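Local coordinates for protein 2-hydroxyethylphosphonate dioxygenase (Streptomyces viridochromogenes, PDB 4YAR) that uses a non-heme ferrous iron and O2 to cleave 2-hydroxyethylphosphonate into hydroxymethylphosphonate and formate on the way to the antibiotic phosphinothricin tripeptide, at residues Arg167-Val175 and Glu321-Leu331; Ile134-Gly145 and Tyr184-Val195. The protein carries 1 engineered substitution. All blocks are in the same frame, centred on the assembly; numbering follows the deposited sequence.

Contact 1: residues Arg167-Val175 and Glu321-Leu331. With NA (sodium ion), chain L.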
loop_
_atom_site.group_PDB
_atom_site.type_symbol
_atom_site.label_atom_id
_atom_site.label_comp_id
_atom_site.label_asym_id
_atom_site.label_seq_id
_atom_site.Cartn_x
_atom_site.Cartn_y
_atom_site.Cartn_z
ATOM N N ARG A 167 -12.577 -10.906 -22.373
ATOM C CA ARG A 167 -11.577 -11.555 -21.615
ATOM C C ARG A 167 -10.554 -10.571 -21.059
ATOM O O ARG A 167 -9.687 -10.957 -20.285
ATOM C CB ARG A 167 -10.861 -12.590 -22.467
ATOM C CG ARG A 167 -11.790 -13.652 -23.043
ATOM C CD ARG A 167 -12.077 -14.808 -22.094
ATOM N NE ARG A 167 -11.065 -15.860 -22.190
ATOM C CZ ARG A 167 -11.250 -17.150 -22.480
ATOM N NH1 ARG A 167 -12.434 -17.685 -22.741
ATOM N NH2 ARG A 167 -10.198 -17.939 -22.486
ATOM N N TRP A 168 -10.629 -9.307 -21.466
ATOM C CA TRP A 168 -9.871 -8.282 -20.768
ATOM C C TRP A 168 -10.242 -8.238 -19.259
ATOM O O TRP A 168 -9.459 -7.782 -18.407
ATOM C CB TRP A 168 -10.018 -6.955 -21.474
ATOM C CG TRP A 168 -11.323 -6.311 -21.451
ATOM C CD1 TRP A 168 -12.370 -6.584 -22.254
ATOM C CD2 TRP A 168 -11.725 -5.205 -20.607
ATOM N NE1 TRP A 168 -13.440 -5.726 -21.960
ATOM C CE2 TRP A 168 -13.056 -4.864 -20.959
ATOM C CE3 TRP A 168 -11.093 -4.477 -19.605
ATOM C CZ2 TRP A 168 -13.762 -3.873 -20.320
ATOM C CZ3 TRP A 168 -11.779 -3.425 -19.008
ATOM C CH2 TRP A 168 -13.107 -3.125 -19.372
ATOM N N ILE A 169 -11.450 -8.676 -18.938
ATOM C CA ILE A 169 -11.811 -8.974 -17.542
ATOM C C ILE A 169 -11.523 -10.421 -17.377
ATOM O O ILE A 169 -12.214 -11.306 -17.959
ATOM C CB ILE A 169 -13.295 -8.634 -17.243
ATOM C CG1 ILE A 169 -13.584 -7.149 -17.529
ATOM C CG2 ILE A 169 -13.696 -9.170 -15.854
ATOM C CD1 ILE A 169 -15.036 -6.689 -17.579
ATOM N N THR A 170 -10.426 -10.722 -16.704
ATOM C CA THR A 170 -9.835 -12.030 -16.782
ATOM C C THR A 170 -10.578 -13.080 -15.925
ATOM O O THR A 170 -10.612 -14.295 -16.264
ATOM C CB THR A 170 -8.337 -12.010 -16.392
ATOM O OG1 THR A 170 -8.175 -11.688 -14.987
ATOM C CG2 THR A 170 -7.582 -11.011 -17.235
ATOM N N GLY A 171 -11.177 -12.628 -14.827
ATOM C CA GLY A 171 -11.718 -13.520 -13.799
ATOM C C GLY A 171 -12.186 -12.812 -12.534
ATOM O O GLY A 171 -12.120 -11.617 -12.440
ATOM N N ASP A 172 -12.672 -13.596 -11.615
ATOM C CA ASP A 172 -13.082 -13.115 -10.310
ATOM C C ASP A 172 -11.863 -12.540 -9.576
ATOM O O ASP A 172 -10.680 -12.985 -9.795
ATOM C CB ASP A 172 -13.659 -14.274 -9.461
ATOM C CG ASP A 172 -15.046 -14.808 -9.903
ATOM O OD1 ASP A 172 -15.777 -14.234 -10.727
ATOM O OD2 ASP A 172 -15.403 -15.928 -9.431
ATOM N N SER A 173 -12.132 -11.641 -8.624
ATOM C CA SER A 173 -11.100 -11.122 -7.751
ATOM C C SER A 173 -11.614 -10.980 -6.357
ATOM O O SER A 173 -12.815 -10.888 -6.164
ATOM C CB SER A 173 -10.546 -9.764 -8.261
ATOM O OG SER A 173 -11.601 -8.830 -8.408
ATOM N N TYR A 174 -10.723 -10.967 -5.398
ATOM C CA TYR A 174 -11.077 -10.676 -4.038
ATOM C C TYR A 174 -9.891 -10.115 -3.240
ATOM O O TYR A 174 -8.698 -10.284 -3.611
ATOM C CB TYR A 174 -11.645 -11.919 -3.328
ATOM C CG TYR A 174 -10.587 -12.914 -2.878
ATOM C CD1 TYR A 174 -9.846 -13.681 -3.773
ATOM C CD2 TYR A 174 -10.346 -13.095 -1.505
ATOM C CE1 TYR A 174 -8.880 -14.564 -3.331
ATOM C CE2 TYR A 174 -9.408 -13.985 -1.060
ATOM C CZ TYR A 174 -8.682 -14.735 -1.955
ATOM O OH TYR A 174 -7.714 -15.583 -1.439
ATOM N N VAL A 175 -10.223 -9.570 -2.073
ATOM C CA VAL A 175 -9.229 -9.067 -1.164
ATOM C C VAL A 175 -9.127 -10.032 -0.023
ATOM O O VAL A 175 -10.112 -10.299 0.681
ATOM C CB VAL A 175 -9.556 -7.724 -0.580
ATOM C CG1 VAL A 175 -8.451 -7.372 0.431
ATOM C CG2 VAL A 175 -9.632 -6.713 -1.695
ATOM N N GLU A 321 -10.939 1.935 -21.597
ATOM C CA GLU A 321 -12.096 1.333 -20.941
ATOM C C GLU A 321 -11.619 0.655 -19.634
ATOM O O GLU A 321 -10.588 0.037 -19.629
ATOM C CB GLU A 321 -12.868 0.399 -21.864
ATOM C CG GLU A 321 -14.344 0.220 -21.451
ATOM C CD GLU A 321 -15.140 -0.798 -22.272
ATOM O OE1 GLU A 321 -16.291 -1.081 -21.910
ATOM O OE2 GLU A 321 -14.636 -1.313 -23.278
ATOM N N ALA A 322 -12.337 0.896 -18.548
ATOM C CA ALA A 322 -11.877 0.408 -17.207
ATOM C C ALA A 322 -12.919 -0.463 -16.590
ATOM O O ALA A 322 -14.094 -0.236 -16.750
ATOM C CB ALA A 322 -11.512 1.587 -16.309
ATOM N N ALA A 323 -12.506 -1.503 -15.840
ATOM C CA ALA A 323 -13.436 -2.226 -15.026
ATOM C C ALA A 323 -12.747 -2.493 -13.660
ATOM O O ALA A 323 -11.515 -2.622 -13.592
ATOM C CB ALA A 323 -13.735 -3.560 -15.683
ATOM N N SER A 324 -13.559 -2.564 -12.622
ATOM C CA SER A 324 -13.057 -2.720 -11.268
ATOM C C SER A 324 -12.730 -4.101 -10.847
ATOM O O SER A 324 -13.470 -5.027 -11.103
ATOM C CB SER A 324 -14.095 -2.184 -10.265
ATOM O OG SER A 324 -14.485 -0.838 -10.580
ATOM N N MET A 325 -11.596 -4.235 -10.162
ATOM C CA MET A 325 -11.314 -5.437 -9.394
ATOM C C MET A 325 -11.838 -5.202 -8.002
ATOM O O MET A 325 -12.396 -4.115 -7.710
ATOM C CB MET A 325 -9.824 -5.769 -9.301
ATOM C CG MET A 325 -9.171 -5.920 -10.597
ATOM S SD MET A 325 -7.483 -6.501 -10.267
ATOM C CE MET A 325 -6.910 -6.397 -12.012
ATOM N N ALA A 326 -11.815 -6.251 -7.187
ATOM C CA ALA A 326 -12.205 -6.125 -5.800
ATOM C C ALA A 326 -11.525 -4.969 -5.041
ATOM O O ALA A 326 -10.337 -4.659 -5.251
ATOM C CB ALA A 326 -11.993 -7.429 -5.123
ATOM N N SER A 327 -12.267 -4.386 -4.085
ATOM C CA SER A 327 -11.746 -3.312 -3.214
ATOM C C SER A 327 -12.319 -3.463 -1.800
ATOM O O SER A 327 -13.298 -4.186 -1.579
ATOM C CB SER A 327 -12.076 -1.915 -3.740
ATOM O OG SER A 327 -13.469 -1.693 -3.850
ATOM N N ALA A 328 -11.726 -2.722 -0.871
ATOM C CA ALA A 328 -12.151 -2.772 0.493
ATOM C C ALA A 328 -11.986 -1.394 1.077
ATOM O O ALA A 328 -10.907 -0.865 1.030
ATOM C CB ALA A 328 -11.315 -3.772 1.254
ATOM N N ALA A 329 -13.060 -0.777 1.581
ATOM C CA ALA A 329 -12.935 0.563 2.221
ATOM C C ALA A 329 -12.046 0.616 3.453
ATOM O O ALA A 329 -11.513 1.679 3.758
ATOM C CB ALA A 329 -14.318 1.125 2.550
ATOM N N HIS A 330 -11.771 -0.530 4.079
ATOM C CA HIS A 330 -10.766 -0.589 5.157
ATOM C C HIS A 330 -9.375 -0.630 4.662
ATOM O O HIS A 330 -8.479 -0.593 5.508
ATOM C CB HIS A 330 -10.959 -1.852 6.012
ATOM C CG HIS A 330 -12.342 -2.007 6.526
ATOM N ND1 HIS A 330 -13.356 -2.495 5.709
ATOM C CD2 HIS A 330 -12.902 -1.806 7.746
ATOM C CE1 HIS A 330 -14.487 -2.489 6.358
ATOM N NE2 HIS A 330 -14.238 -2.135 7.622
ATOM N N LEU A 331 -9.178 -0.704 3.322
ATOM C CA LEU A 331 -7.846 -0.794 2.766
ATOM C C LEU A 331 -7.820 0.212 1.611
ATOM O O LEU A 331 -7.670 -0.178 0.428
ATOM C CB LEU A 331 -7.515 -2.222 2.266
ATOM C CG LEU A 331 -7.365 -3.254 3.392
ATOM C CD1 LEU A 331 -7.424 -4.685 2.877
ATOM C CD2 LEU A 331 -6.115 -2.978 4.213
HETATM NA NA NA L . -13.609 -4.860 5.491
HETATM O O HOH W 1 -11.051 -5.104 4.928
HETATM O O HOH W 2 -15.551 -5.223 5.798
HETATM O O HOH W 3 -12.345 -4.430 4.958
HETATM O O HOH W 4 -13.881 -3.070 3.622
#
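This is a mostly apolar packing contact between two beta sheets: Trp168, Ser173 and Val175, at and before the outermost strand 173-176 of a six-stranded sheet, meet strand 320-324, part of a separate seven-stranded sheet, and the loop that follows it. The protein is a non-heme iron dioxygenase of the cupin type, built on beta-barrel domains. Trp168 brings the far end of its indole to strand 320-324. With CG between the backbone N and the carbonyl carbon (chi1 68°), the ring reaches Ala323, whose CB lies 3.8 Å from Trp168 CH2, while the carbonyl carbon of Ala322 sits at the ring edge. Glu321 runs across the indole at about a right angle, its CD 3.9 Å from Trp168 CZ2. Ile169 lays CG1 over the centre of the same ring and puts CD1 3.9 Å from Ala323 CB, so the methyl group of Ala323 meets both Trp168 and Ile169.

Further along, Val175 CG1 touches CD1 of Leu331, the last residue of a type I turn that starts at Ala328, at 3.8 Å. Within that turn His330 ND1 binds a sodium ion, a site that also takes Gln296. Tyr174 points away from this contact, and its OH is hydrogen-bonded to Trp147. The polar link between the segments is made by Ser173, whose OG accepts a fairly straight bond (160°) from Ala326 N at 2.9 Å.

Contact 2: residues Ile134-Gly145 and Tyr184-Val195. With CD (cadmium ion), chain H; CD (cadmium ion), chain K.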
loop_
_atom_site.group_PDB
_atom_site.type_symbol
_atom_site.label_atom_id
_atom_site.label_comp_id
_atom_site.label_asym_id
_atom_site.label_seq_id
_atom_site.Cartn_x
_atom_site.Cartn_y
_atom_site.Cartn_z
ATOM N N ILE A 134 -4.792 -8.080 -3.149
ATOM C CA ILE A 134 -5.831 -8.327 -4.146
ATOM C C ILE A 134 -5.325 -9.565 -4.910
ATOM O O ILE A 134 -4.150 -9.645 -5.268
ATOM C CB ILE A 134 -6.078 -7.109 -5.122
ATOM C CG1 ILE A 134 -6.815 -5.917 -4.450
ATOM C CG2 ILE A 134 -6.876 -7.509 -6.359
ATOM C CD1 ILE A 134 -6.799 -4.602 -5.242
ATOM N N THR A 135 -6.222 -10.518 -5.151
ATOM C CA THR A 135 -5.960 -11.716 -5.905
ATOM C C THR A 135 -6.985 -11.810 -7.006
ATOM O O THR A 135 -8.203 -11.593 -6.813
ATOM C CB THR A 135 -6.032 -13.011 -5.059
ATOM O OG1 THR A 135 -5.157 -12.879 -3.917
ATOM C CG2 THR A 135 -5.627 -14.208 -5.907
ATOM N N VAL A 136 -6.455 -12.006 -8.182
ATOM C CA VAL A 136 -7.280 -12.107 -9.401
ATOM C C VAL A 136 -6.894 -13.351 -10.189
ATOM O O VAL A 136 -5.718 -13.649 -10.378
ATOM C CB VAL A 136 -7.219 -10.823 -10.242
ATOM C CG1 VAL A 136 -5.825 -10.478 -10.682
ATOM C CG2 VAL A 136 -8.224 -10.847 -11.397
ATOM N N ASN A 137 -7.917 -14.030 -10.683
ATOM C CA ASN A 137 -7.723 -15.189 -11.548
ATOM C C ASN A 137 -7.478 -14.739 -12.987
ATOM O O ASN A 137 -8.311 -14.103 -13.640
ATOM C CB ASN A 137 -8.878 -16.169 -11.471
ATOM C CG ASN A 137 -8.597 -17.509 -12.200
ATOM O OD1 ASN A 137 -7.517 -17.751 -12.817
ATOM N ND2 ASN A 137 -9.557 -18.428 -12.084
ATOM N N LEU A 138 -6.323 -15.054 -13.513
ATOM C CA LEU A 138 -6.016 -14.748 -14.929
ATOM C C LEU A 138 -6.601 -15.808 -15.914
ATOM O O LEU A 138 -6.674 -15.616 -17.153
ATOM C CB LEU A 138 -4.486 -14.739 -15.134
ATOM C CG LEU A 138 -3.638 -13.641 -14.483
ATOM C CD1 LEU A 138 -2.119 -13.663 -14.726
ATOM C CD2 LEU A 138 -4.262 -12.280 -14.750
ATOM N N GLY A 139 -7.032 -16.904 -15.392
ATOM C CA GLY A 139 -7.443 -18.037 -16.230
ATOM C C GLY A 139 -6.329 -18.885 -16.859
ATOM O O GLY A 139 -5.192 -18.704 -16.564
ATOM N N PRO A 140 -6.666 -19.740 -17.831
ATOM C CA PRO A 140 -7.999 -19.853 -18.399
ATOM C C PRO A 140 -8.980 -20.668 -17.559
ATOM O O PRO A 140 -10.187 -20.653 -17.884
ATOM C CB PRO A 140 -7.770 -20.624 -19.711
ATOM C CG PRO A 140 -6.513 -21.415 -19.452
ATOM C CD PRO A 140 -5.663 -20.504 -18.599
ATOM N N GLY A 141 -8.487 -21.353 -16.542
ATOM C CA GLY A 141 -9.303 -22.279 -15.736
ATOM C C GLY A 141 -9.766 -21.700 -14.395
ATOM O O GLY A 141 -9.098 -20.805 -13.834
ATOM N N ASP A 142 -10.919 -22.171 -13.939
ATOM C CA ASP A 142 -11.430 -21.914 -12.568
ATOM C C ASP A 142 -10.475 -22.530 -11.565
ATOM O O ASP A 142 -9.860 -23.592 -11.833
ATOM C CB ASP A 142 -12.799 -22.543 -12.385
ATOM C CG ASP A 142 -13.922 -21.957 -13.256
ATOM O OD1 ASP A 142 -13.885 -20.868 -13.877
ATOM O OD2 ASP A 142 -14.928 -22.678 -13.351
ATOM N N ILE A 143 -10.318 -21.876 -10.412
ATOM C CA ILE A 143 -9.544 -22.414 -9.312
ATOM C C ILE A 143 -10.353 -22.427 -8.054
ATOM O O ILE A 143 -11.369 -21.728 -7.937
ATOM C CB ILE A 143 -8.269 -21.637 -9.086
ATOM C CG1 ILE A 143 -8.617 -20.225 -8.641
ATOM C CG2 ILE A 143 -7.452 -21.629 -10.372
ATOM C CD1 ILE A 143 -7.455 -19.285 -8.369
ATOM N N ASN A 144 -9.953 -23.309 -7.160
ATOM C CA ASN A 144 -10.496 -23.283 -5.812
ATOM C C ASN A 144 -9.649 -22.400 -4.943
ATOM O O ASN A 144 -8.429 -22.561 -4.921
ATOM C CB ASN A 144 -10.457 -24.669 -5.174
ATOM C CG ASN A 144 -11.300 -25.727 -5.909
ATOM O OD1 ASN A 144 -10.777 -26.735 -6.338
ATOM N ND2 ASN A 144 -12.568 -25.513 -6.024
ATOM N N GLY A 145 -10.304 -21.530 -4.169
ATOM C CA GLY A 145 -9.687 -20.820 -3.091
ATOM C C GLY A 145 -10.000 -21.459 -1.753
ATOM O O GLY A 145 -11.155 -21.855 -1.511
ATOM N N TYR A 184 -4.484 -22.457 -3.076
ATOM C CA TYR A 184 -5.332 -22.620 -4.254
ATOM C C TYR A 184 -5.067 -23.954 -4.942
ATOM O O TYR A 184 -3.925 -24.384 -4.933
ATOM C CB TYR A 184 -4.995 -21.490 -5.268
ATOM C CG TYR A 184 -5.138 -20.114 -4.658
ATOM C CD1 TYR A 184 -6.376 -19.484 -4.567
ATOM C CD2 TYR A 184 -4.059 -19.446 -4.171
ATOM C CE1 TYR A 184 -6.507 -18.220 -3.974
ATOM C CE2 TYR A 184 -4.165 -18.184 -3.582
ATOM C CZ TYR A 184 -5.386 -17.581 -3.486
ATOM O OH TYR A 184 -5.462 -16.343 -2.911
ATOM N N SER A 185 -6.104 -24.550 -5.562
ATOM C CA SER A 185 -5.934 -25.647 -6.457
ATOM C C SER A 185 -6.731 -25.422 -7.693
ATOM O O SER A 185 -7.611 -24.546 -7.683
ATOM C CB SER A 185 -6.405 -26.952 -5.819
ATOM O OG SER A 185 -7.738 -26.860 -5.367
ATOM N N LEU A 186 -6.533 -26.254 -8.709
ATOM C CA LEU A 186 -7.355 -26.183 -9.888
ATOM C C LEU A 186 -8.756 -26.720 -9.590
ATOM O O LEU A 186 -8.915 -27.670 -8.850
ATOM C CB LEU A 186 -6.720 -26.983 -11.026
ATOM C CG LEU A 186 -5.367 -26.505 -11.449
ATOM C CD1 LEU A 186 -4.794 -27.463 -12.499
ATOM C CD2 LEU A 186 -5.469 -25.089 -12.068
ATOM N N ALA A 187 -9.786 -26.058 -10.082
ATOM C CA ALA A 187 -11.106 -26.543 -9.900
ATOM C C ALA A 187 -11.376 -27.753 -10.830
ATOM O O ALA A 187 -12.219 -28.588 -10.530
ATOM C CB ALA A 187 -12.120 -25.428 -10.071
ATOM N N GLY A 188 -10.641 -27.880 -11.927
ATOM C CA GLY A 188 -10.819 -29.032 -12.829
ATOM C C GLY A 188 -9.572 -29.289 -13.561
ATOM O O GLY A 188 -8.476 -29.064 -13.020
ATOM N N ASP A 189 -9.731 -29.635 -14.861
ATOM C CA ASP A 189 -8.565 -29.996 -15.634
ATOM C C ASP A 189 -7.813 -28.816 -16.253
ATOM O O ASP A 189 -6.562 -28.879 -16.400
ATOM C CB ASP A 189 -8.946 -30.975 -16.762
ATOM C CG ASP A 189 -9.403 -32.359 -16.253
ATOM O OD1 ASP A 189 -8.674 -33.056 -15.510
ATOM O OD2 ASP A 189 -10.498 -32.692 -16.698
ATOM N N ALA A 190 -8.533 -27.770 -16.615
ATOM C CA ALA A 190 -7.908 -26.592 -17.302
ATOM C C ALA A 190 -6.913 -25.921 -16.403
ATOM O O ALA A 190 -7.158 -25.788 -15.194
ATOM C CB ALA A 190 -8.964 -25.577 -17.763
ATOM N N PRO A 191 -5.744 -25.544 -16.983
ATOM C CA PRO A 191 -4.784 -24.838 -16.221
ATOM C C PRO A 191 -5.223 -23.391 -15.849
ATOM O O PRO A 191 -6.209 -22.877 -16.370
ATOM C CB PRO A 191 -3.527 -24.910 -17.077
ATOM C CG PRO A 191 -4.092 -24.842 -18.476
ATOM C CD PRO A 191 -5.339 -25.674 -18.392
ATOM N N ALA A 192 -4.541 -22.838 -14.860
ATOM C CA ALA A 192 -4.774 -21.417 -14.397
ATOM C C ALA A 192 -3.587 -20.757 -13.765
ATOM O O ALA A 192 -2.675 -21.422 -13.155
ATOM C CB ALA A 192 -5.941 -21.349 -13.427
ATOM N N ARG A 193 -3.589 -19.417 -13.922
ATOM C CA ARG A 193 -2.660 -18.526 -13.222
ATOM C C ARG A 193 -3.387 -17.462 -12.465
ATOM O O ARG A 193 -4.503 -17.122 -12.827
ATOM C CB ARG A 193 -1.690 -17.839 -14.208
ATOM C CG ARG A 193 -0.873 -18.814 -15.049
ATOM C CD ARG A 193 0.207 -18.045 -15.790
ATOM N NE ARG A 193 -0.428 -17.098 -16.725
ATOM C CZ ARG A 193 0.235 -16.148 -17.354
ATOM N NH1 ARG A 193 1.560 -16.061 -17.242
ATOM N NH2 ARG A 193 -0.415 -15.360 -18.178
ATOM N N ILE A 194 -2.774 -16.988 -11.379
ATOM C CA ILE A 194 -3.308 -15.833 -10.613
ATOM C C ILE A 194 -2.265 -14.731 -10.500
ATOM O O ILE A 194 -1.052 -14.988 -10.636
ATOM C CB ILE A 194 -3.835 -16.173 -9.195
ATOM C CG1 ILE A 194 -2.676 -16.541 -8.291
ATOM C CG2 ILE A 194 -4.889 -17.275 -9.197
ATOM C CD1 ILE A 194 -3.052 -16.942 -6.924
ATOM N N VAL A 195 -2.715 -13.485 -10.307
ATOM C CA VAL A 195 -1.837 -12.473 -9.722
ATOM C C VAL A 195 -2.207 -12.258 -8.302
ATOM O O VAL A 195 -3.422 -12.104 -8.005
ATOM C CB VAL A 195 -1.927 -11.070 -10.360
ATOM C CG1 VAL A 195 -1.052 -10.074 -9.583
ATOM C CG2 VAL A 195 -1.682 -11.080 -11.816
HETATM CD CD CD H . -16.176 -20.866 -14.417
HETATM CD CD CD K . -11.615 -34.666 -16.004
HETATM O O HOH W 5 -9.415 -25.724 -13.625
HETATM O O HOH W 6 -16.789 -18.437 -15.114
#
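Two antiparallel strand pairings in succession join Ile134-Gly145 to Tyr184-Val195: strand 134-140 runs beside 192-195, and 143-145 beside 184-186. In the first, Val136 and Val195 form a hydrogen-bonded pair, Val136 N lying 3.0 Å from Val195 O. The chain then turns at a cis peptide before Pro140. Asn137, with CG anti to its N (chi1 -171°), braces this bend from both ends of its amide: OD1 accepts from Gly139 N at 2.8 Å, an Asx turn, and ND2 donates to Gly141 O at 3.0 Å.

The first pairing belongs to a six-stranded sheet and the second to a three-stranded one, in the cupin-like barrel that carries the iron ligands His129 and His182; the chain crosses between them through the bend. Ile143 packs between the two pairings: its CG2 presses on Ala192 CB and its CD1 on Ile194 CG2, each at a tight 3.4 Å. Ile194 CD1 in turn lies over one face of the Tyr184 ring, offset toward the rim. Beyond the bend, Asp142 O accepts from Ala187 N and from a water that also bridges Gly188 N and Ala190 O. The Asp142 carboxylate grips a cadmium ion with both oxygens, OD1 and OD2 each 2.4 Å from the metal, in a site shared with His160 and His163; OD1 also accepts from Ala161 N.

Overall arrangement
The two contacts lie about 15 Å apart, centre to centre, on the same side of the chain's centre. Their segments alternate along the sequence: 134-145, 167-175, 184-195, then 321-331. They share the six-stranded sheet, in which strand 133-140 sits between 192-198 and the outermost strand 173-176. Contact 2 joins neighbours within this sheet and within the three-stranded one, while contact 1 carries its edge over to the distant part of the chain that holds strand 320-324. Between them, Tyr174 OH and Tyr184 OH are 2.8 Å apart, a probable hydrogen bond close to His182 of the iron site, and Thr170 OG1 probably bonds to Asn137 O. The sheet near the metal site and the seven-stranded sheet thus touch through segments far apart in sequence.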